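Local atomic coordinates of C3-degrading proteinase (CppA protein) (Streptococcus pneumoniae, PDB entry 3E0R), a protein that probably degrades complement component C3 and is built from two regions related to the glyoxalase clan. Residues A[17-22]-A[192-197]; A[41-46]-A[56-61]; A[95-100]-A[107-112]. All coordinates share one frame; numbering follows the deposited sequence.

Contact 1 (A[17-22]-A[192-197]); sequences KANNRK and VTWDLS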
# COMPACT_ATOMS: atom_id res chain seq x y z
N LYS A 17 -4.90 7.30 -2.85
CA LYS A 17 -5.22 8.69 -3.14
C LYS A 17 -4.73 9.63 -2.01
O LYS A 17 -4.83 9.28 -0.81
CB LYS A 17 -6.69 8.86 -3.47
CG LYS A 17 -7.03 8.09 -4.69
CD LYS A 17 -8.54 8.08 -4.97
CE LYS A 17 -9.06 9.39 -5.61
NZ LYS A 17 -10.48 9.67 -5.28
N ALA A 18 -4.13 10.76 -2.42
CA ALA A 18 -3.48 11.74 -1.54
C ALA A 18 -4.14 13.08 -1.81
O ALA A 18 -4.41 13.40 -2.95
CB ALA A 18 -2.00 11.84 -1.86
N ASN A 19 -4.41 13.85 -0.76
CA ASN A 19 -4.99 15.20 -0.90
C ASN A 19 -3.89 16.23 -1.12
O ASN A 19 -3.73 16.74 -2.22
CB ASN A 19 -5.86 15.57 0.32
CG ASN A 19 -6.42 17.03 0.27
OD1 ASN A 19 -6.21 17.79 -0.69
ND2 ASN A 19 -7.14 17.41 1.32
N ASN A 20 -3.13 16.55 -0.08
CA ASN A 20 -2.01 17.45 -0.24
C ASN A 20 -0.76 16.66 -0.56
O ASN A 20 -0.33 15.84 0.22
CB ASN A 20 -1.79 18.29 1.01
CG ASN A 20 -0.83 19.43 0.75
OD1 ASN A 20 0.38 19.23 0.49
ND2 ASN A 20 -1.37 20.64 0.78
N ARG A 21 -0.19 16.92 -1.73
CA ARG A 21 1.03 16.25 -2.15
C ARG A 21 2.21 16.45 -1.22
O ARG A 21 2.86 15.48 -0.80
CB ARG A 21 1.45 16.73 -3.54
CG ARG A 21 2.17 15.67 -4.31
CD ARG A 21 3.37 16.21 -5.02
NE ARG A 21 3.88 15.20 -5.95
CZ ARG A 21 3.34 14.94 -7.14
NH1 ARG A 21 2.25 15.58 -7.56
NH2 ARG A 21 3.89 14.04 -7.91
N LYS A 22 2.53 17.69 -0.92
CA LYS A 22 3.70 17.97 -0.12
C LYS A 22 3.55 17.28 1.24
O LYS A 22 4.51 16.70 1.73
CB LYS A 22 3.93 19.48 0.03
CG LYS A 22 5.28 19.82 0.59
CD LYS A 22 6.33 19.81 -0.51
CE LYS A 22 7.68 19.31 -0.04
NZ LYS A 22 8.57 18.89 -1.18
N VAL A 192 -14.57 8.99 -5.17
CA VAL A 192 -15.40 9.65 -4.16
C VAL A 192 -14.58 10.06 -2.90
O VAL A 192 -14.84 11.15 -2.32
CB VAL A 192 -16.71 8.82 -3.81
CG1 VAL A 192 -17.47 9.44 -2.60
CG2 VAL A 192 -17.65 8.70 -5.06
N THR A 193 -13.61 9.22 -2.53
CA THR A 193 -12.91 9.30 -1.24
C THR A 193 -11.42 9.21 -1.44
O THR A 193 -10.99 8.72 -2.48
CB THR A 193 -13.33 8.13 -0.29
OG1 THR A 193 -13.09 6.88 -0.96
CG2 THR A 193 -14.86 8.24 0.16
N TRP A 194 -10.63 9.67 -0.46
CA TRP A 194 -9.15 9.38 -0.38
C TRP A 194 -8.90 8.01 0.21
O TRP A 194 -9.06 7.81 1.42
CB TRP A 194 -8.41 10.45 0.45
CG TRP A 194 -8.40 11.82 -0.25
CD1 TRP A 194 -7.70 12.16 -1.39
CD2 TRP A 194 -9.15 13.01 0.12
NE1 TRP A 194 -7.97 13.47 -1.74
CE2 TRP A 194 -8.82 14.02 -0.81
CE3 TRP A 194 -10.01 13.32 1.18
CZ2 TRP A 194 -9.35 15.29 -0.74
CZ3 TRP A 194 -10.54 14.60 1.26
CH2 TRP A 194 -10.21 15.57 0.30
N ASP A 195 -8.57 7.03 -0.61
CA ASP A 195 -8.44 5.63 -0.12
C ASP A 195 -7.58 4.89 -1.10
O ASP A 195 -7.15 5.48 -2.05
CB ASP A 195 -9.83 4.96 -0.05
CG ASP A 195 -9.89 3.76 0.93
OD1 ASP A 195 -8.85 3.20 1.39
OD2 ASP A 195 -11.02 3.43 1.26
N LEU A 196 -7.41 3.58 -0.89
CA LEU A 196 -6.90 2.69 -1.91
C LEU A 196 -7.82 2.67 -3.17
O LEU A 196 -9.02 2.34 -3.07
CB LEU A 196 -6.76 1.24 -1.33
CG LEU A 196 -6.35 0.12 -2.31
CD1 LEU A 196 -4.80 0.18 -2.68
CD2 LEU A 196 -6.78 -1.22 -1.76
N SER A 197 -7.26 3.04 -4.33
CA SER A 197 -8.03 3.21 -5.54
C SER A 197 -7.64 2.26 -6.65
O SER A 197 -8.45 1.99 -7.53
CB SER A 197 -7.91 4.61 -6.05
OG SER A 197 -6.57 4.93 -6.40
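Lys17 and Trp194 reach across the contact from matching first torsions: in each, CG stands anti to the carbonyl carbon and beside the backbone N, with chi1 -63° in Lys17 and -68° in Trp194. The lysine chain then bends at chi3 on its way past Ser197 to Thr193. Its CG passes Ser197 OG at 3.6 Å, and its NZ ends 3.0 Å from Thr193 O, donating a hydrogen bond from above the carbonyl plane. A second hydrogen bond from the same NZ goes to Asn190 O, so two backbone carbonyls grip the buried ammonium group. At the other end of the residue, Lys17 N binds Asp195 O at 3.0 Å, almost straight at the hydrogen.

Here the end of strand 9-18 meets the start of strand 196-203, its antiparallel neighbour in a mixed sheet. The contact therefore joins the N-terminal and C-terminal CppA family regions, both of the glyoxalase clan, through strands adjacent in one sheet.

Beyond Lys17, the chain passes the indole. Trp194 CD1 lies 3.7 Å from Ala18 C, and Asn19 CB rests over one face, 3.9 Å from the centroid of the five-membered ring, a CH-pi contact. The Asn19 amide lies above the indole plane but beyond its CZ2-CH2 rim, with ND2 3.7 Å from Trp194 CH2, and the two planes are only 8° apart. Trp194 NE1 donates to Ala60 O, which ties the indole edge to the segment after strand 53-59. On the far side of the backbone, Asp195 OD2 accepts from Lys73 N.

Contact 2 (A[41-46]-A[56-61]); sequences SAFLSL and VLEEAP
Leu57 meets two leucines of the opposite strand: its CD1 lies 4.1 Å from Leu44 CD2, the two side chains running side by side in the same direction, while its CG lies 3.9 Å from Leu46 CD1. Helix 21-31 packs on this cluster, with Asn24 and Tyr28 against Leu57 and Ile29 against Leu46. On the other face of the sheet, chi1 67° sets Phe43 CG between the backbone N and the carbonyl carbon, and Val56 CG1 sits over one face of the ring, 3.9 Å from that CG.

The two strands, 43-47 and 53-59, form a beta hairpin; the axes of 43-46 and 56-59 are 172° apart and approach to 4.8 Å. Leu44 and Leu57 are a hydrogen-bonded pair of it: Leu57 N binds Leu44 O at 2.9 Å, and Leu44 N returns a bond to Leu57 O at 3.1 Å. Toward the open end, Glu59 N donates to Ala42 O in a longer bond of 3.3 Å that is nearly straight. At the polar edge, Glu58 OE1 approaches the rim of the Phe43 ring, 3.7 Å from CD2, with carboxylate and ring planes 9° apart. Arg21 NH1 donates to Ser41 O and forms a long, weak ion pair with Glu59 OE2.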
# COMPACT_ATOMS: atom_id res chain seq x y z
N SER A 41 3.25 14.61 -12.52
CA SER A 41 2.35 15.59 -11.90
C SER A 41 1.09 14.95 -11.29
O SER A 41 0.56 15.45 -10.30
CB SER A 41 1.91 16.62 -12.93
OG SER A 41 3.02 17.26 -13.54
N ALA A 42 0.60 13.89 -11.92
CA ALA A 42 -0.55 13.15 -11.41
C ALA A 42 -0.14 12.36 -10.17
O ALA A 42 -0.92 12.22 -9.22
CB ALA A 42 -1.10 12.21 -12.51
N PHE A 43 1.09 11.84 -10.16
CA PHE A 43 1.50 10.93 -9.11
C PHE A 43 3.00 10.81 -8.77
O PHE A 43 3.94 11.05 -9.55
CB PHE A 43 0.87 9.53 -9.33
CG PHE A 43 1.38 8.77 -10.54
CD1 PHE A 43 2.75 8.47 -10.71
CD2 PHE A 43 0.48 8.28 -11.49
CE1 PHE A 43 3.22 7.75 -11.81
CE2 PHE A 43 0.95 7.54 -12.61
CZ PHE A 43 2.31 7.27 -12.76
N LEU A 44 3.16 10.38 -7.54
CA LEU A 44 4.41 10.07 -6.96
C LEU A 44 4.58 8.52 -6.92
O LEU A 44 3.75 7.73 -6.36
CB LEU A 44 4.42 10.74 -5.59
CG LEU A 44 5.63 10.52 -4.68
CD1 LEU A 44 6.94 11.02 -5.31
CD2 LEU A 44 5.32 11.16 -3.33
N SER A 45 5.65 8.10 -7.56
CA SER A 45 6.06 6.72 -7.63
C SER A 45 7.04 6.56 -6.50
O SER A 45 8.04 7.21 -6.51
CB SER A 45 6.76 6.45 -8.99
OG SER A 45 7.06 5.09 -9.19
N LEU A 46 6.71 5.72 -5.50
CA LEU A 46 7.58 5.46 -4.35
C LEU A 46 8.14 4.01 -4.34
O LEU A 46 7.47 3.06 -4.72
CB LEU A 46 6.86 5.74 -3.01
CG LEU A 46 6.25 7.14 -2.81
CD1 LEU A 46 5.11 7.06 -1.79
CD2 LEU A 46 7.38 8.12 -2.38
N VAL A 56 2.33 3.81 -4.92
CA VAL A 56 2.04 4.97 -5.77
C VAL A 56 1.03 5.82 -5.01
O VAL A 56 0.05 5.29 -4.53
CB VAL A 56 1.50 4.55 -7.19
CG1 VAL A 56 1.05 5.78 -8.01
CG2 VAL A 56 2.56 3.77 -7.97
N LEU A 57 1.33 7.12 -4.83
CA LEU A 57 0.33 8.10 -4.37
C LEU A 57 -0.26 8.85 -5.51
O LEU A 57 0.45 9.30 -6.41
CB LEU A 57 0.92 9.13 -3.42
CG LEU A 57 1.59 8.58 -2.17
CD1 LEU A 57 1.95 9.77 -1.36
CD2 LEU A 57 0.72 7.52 -1.39
N GLU A 58 -1.56 9.04 -5.46
CA GLU A 58 -2.28 9.71 -6.52
C GLU A 58 -3.10 10.89 -6.01
O GLU A 58 -3.98 10.73 -5.17
CB GLU A 58 -3.21 8.69 -7.15
CG GLU A 58 -4.05 9.24 -8.20
CD GLU A 58 -4.01 8.38 -9.42
OE1 GLU A 58 -2.89 8.08 -9.93
OE2 GLU A 58 -5.12 8.01 -9.88
N GLU A 59 -2.85 12.05 -6.57
CA GLU A 59 -3.48 13.29 -6.09
C GLU A 59 -4.94 13.43 -6.51
O GLU A 59 -5.27 13.29 -7.67
CB GLU A 59 -2.66 14.53 -6.50
CG GLU A 59 -2.00 15.19 -5.27
CD GLU A 59 -1.38 16.55 -5.60
OE1 GLU A 59 -1.64 17.54 -4.86
OE2 GLU A 59 -0.63 16.62 -6.60
N ALA A 60 -5.80 13.71 -5.55
CA ALA A 60 -7.17 14.05 -5.82
C ALA A 60 -7.52 15.34 -5.05
O ALA A 60 -7.32 15.41 -3.84
CB ALA A 60 -8.06 12.89 -5.40
N PRO A 61 -8.02 16.38 -5.74
CA PRO A 61 -8.37 17.65 -5.07
C PRO A 61 -9.59 17.59 -4.13
O PRO A 61 -10.55 16.89 -4.41
CB PRO A 61 -8.72 18.56 -6.26
CG PRO A 61 -9.23 17.61 -7.31
CD PRO A 61 -8.30 16.45 -7.19

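Contact 3 (A[95-100]-A[107-112]); sequences DSIHRL and YAFEIF
His98 and Phe112 make an edge-to-face pair: Phe112 CE2 stands over the centre of the imidazole, 3.7 Å from His98 CE1, and the ring planes are 84° apart. In His98, CG is anti to the backbone N (chi1 -180°); the two side chains lie side by side and point the same way. Arg99 and Glu110 do likewise, but with different shapes: the arginine chain is bent at chi3 (-63°), whereas Glu110 is extended beyond CG. Glu110 OE1 is at the guanidinium edge, but its 4.0 Å separation from Arg99 NE makes this a long salt bridge. Each has a further ionic partner, Arg99 NH1 with Glu132 and Glu110 OE2 with Arg76, while Glu110 OE1 is hydrogen-bonded to Tyr101 OH.

His98 N and Arg99 N both donate to Glu110 O, at 2.7 Å and 3.2 Å, a classic beta bulge in which two residues oppose one. Across the sheet from the charged pair, Ile97 CG2 packs 3.8 Å from Phe109 CD1, the side chains crossing at about a right angle.

Helix 84-91 lies on this apolar face, its Leu91 touching Ile97, Leu100 and Phe109, while strand 118-122 flanks the hairpin beyond strand 107-112.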
# COMPACT_ATOMS: atom_id res chain seq x y z
N ASP A 95 9.14 12.48 16.01
CA ASP A 95 8.44 12.64 17.28
C ASP A 95 7.07 11.93 17.32
O ASP A 95 6.58 11.65 18.41
CB ASP A 95 8.31 14.15 17.62
CG ASP A 95 9.69 14.84 17.76
OD1 ASP A 95 10.66 14.13 18.10
OD2 ASP A 95 9.83 16.08 17.52
N SER A 96 6.49 11.57 16.17
CA SER A 96 5.01 11.40 16.06
C SER A 96 4.40 10.03 15.76
O SER A 96 3.30 9.94 15.16
CB SER A 96 4.47 12.39 15.01
OG SER A 96 3.11 12.70 15.27
N ILE A 97 5.05 8.96 16.19
CA ILE A 97 4.52 7.62 15.91
C ILE A 97 3.17 7.42 16.65
O ILE A 97 2.87 8.12 17.61
CB ILE A 97 5.58 6.52 16.19
CG1 ILE A 97 5.74 6.25 17.70
CG2 ILE A 97 6.92 6.93 15.55
CD1 ILE A 97 6.72 5.12 18.01
N HIS A 98 2.33 6.52 16.15
CA HIS A 98 1.04 6.22 16.81
C HIS A 98 1.22 5.17 17.92
O HIS A 98 0.58 5.26 18.93
CB HIS A 98 -0.01 5.74 15.80
CG HIS A 98 -1.35 5.43 16.41
ND1 HIS A 98 -2.23 6.41 16.85
CD2 HIS A 98 -1.98 4.25 16.64
CE1 HIS A 98 -3.32 5.85 17.33
NE2 HIS A 98 -3.19 4.54 17.22
N ARG A 99 2.10 4.19 17.70
CA ARG A 99 2.27 3.06 18.64
C ARG A 99 3.56 2.32 18.33
O ARG A 99 3.93 2.19 17.15
CB ARG A 99 1.11 2.11 18.47
CG ARG A 99 0.83 1.27 19.66
CD ARG A 99 -0.44 0.45 19.37
NE ARG A 99 -1.62 1.29 19.18
CZ ARG A 99 -2.39 1.73 20.15
NH1 ARG A 99 -2.12 1.43 21.41
NH2 ARG A 99 -3.43 2.49 19.86
N LEU A 100 4.22 1.83 19.37
CA LEU A 100 5.52 1.19 19.27
C LEU A 100 5.37 -0.25 19.66
O LEU A 100 4.63 -0.58 20.58
CB LEU A 100 6.53 1.90 20.20
CG LEU A 100 8.04 1.56 20.20
CD1 LEU A 100 8.76 1.70 18.81
CD2 LEU A 100 8.73 2.44 21.26
N TYR A 107 12.49 -3.45 16.72
CA TYR A 107 11.35 -2.60 16.95
C TYR A 107 10.44 -2.52 15.68
O TYR A 107 10.80 -2.94 14.55
CB TYR A 107 11.79 -1.23 17.48
CG TYR A 107 12.46 -1.33 18.85
CD1 TYR A 107 11.71 -1.33 20.05
CD2 TYR A 107 13.87 -1.48 18.95
CE1 TYR A 107 12.36 -1.43 21.33
CE2 TYR A 107 14.52 -1.58 20.21
CZ TYR A 107 13.77 -1.57 21.39
OH TYR A 107 14.44 -1.68 22.60
N ALA A 108 9.23 -2.07 15.92
CA ALA A 108 8.27 -1.88 14.85
C ALA A 108 7.39 -0.74 15.31
O ALA A 108 7.35 -0.43 16.51
CB ALA A 108 7.47 -3.12 14.62
N PHE A 109 6.70 -0.09 14.39
CA PHE A 109 5.74 0.92 14.82
C PHE A 109 4.60 1.09 13.88
O PHE A 109 4.65 0.64 12.75
CB PHE A 109 6.43 2.28 15.14
CG PHE A 109 6.99 2.96 13.97
CD1 PHE A 109 6.23 3.91 13.29
CD2 PHE A 109 8.28 2.65 13.50
CE1 PHE A 109 6.73 4.54 12.17
CE2 PHE A 109 8.80 3.26 12.39
CZ PHE A 109 8.01 4.22 11.71
N GLU A 110 3.55 1.71 14.39
CA GLU A 110 2.46 2.22 13.61
C GLU A 110 2.43 3.76 13.64
O GLU A 110 2.83 4.37 14.58
CB GLU A 110 1.16 1.70 14.13
CG GLU A 110 0.84 0.32 13.66
CD GLU A 110 -0.36 -0.24 14.38
OE1 GLU A 110 -0.54 0.13 15.54
OE2 GLU A 110 -1.11 -1.03 13.78
N ILE A 111 1.98 4.33 12.54
CA ILE A 111 1.84 5.75 12.35
C ILE A 111 0.70 5.97 11.32
O ILE A 111 0.52 5.15 10.45
CB ILE A 111 3.18 6.32 11.89
CG1 ILE A 111 3.22 7.83 12.06
CG2 ILE A 111 3.49 5.92 10.46
CD1 ILE A 111 4.61 8.40 11.92
N PHE A 112 -0.08 7.04 11.47
CA PHE A 112 -1.09 7.46 10.51
C PHE A 112 -0.49 8.44 9.46
O PHE A 112 0.33 9.34 9.75
CB PHE A 112 -2.30 8.10 11.21
CG PHE A 112 -3.29 7.09 11.82
CD1 PHE A 112 -4.29 6.50 11.05
CD2 PHE A 112 -3.26 6.77 13.17
CE1 PHE A 112 -5.21 5.58 11.63
CE2 PHE A 112 -4.18 5.86 13.73
CZ PHE A 112 -5.14 5.27 12.96
O HOH W 1 0.29 8.62 14.02

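Contacts 1 and 2 share one mixed sheet, in which strands 9-18 and 53-59 are neighbours; their centres are 8 Å apart, and Ala18 N lies 2.7 Å from Glu58 O, a probable hydrogen bond. Contact 3 belongs to the other large sheet, with nearest atoms about 11 Å from either. Contact 1 is buried and joins residues far apart in sequence, relying on a buried lysine, backbone carbonyls and an indole face. Contacts 2 and 3 are local hairpins and only partly buried: the first has regular pairing and a leucine cluster under helix 21-31, the second a bulge, a partly buried charged pair and an exposed aromatic pair.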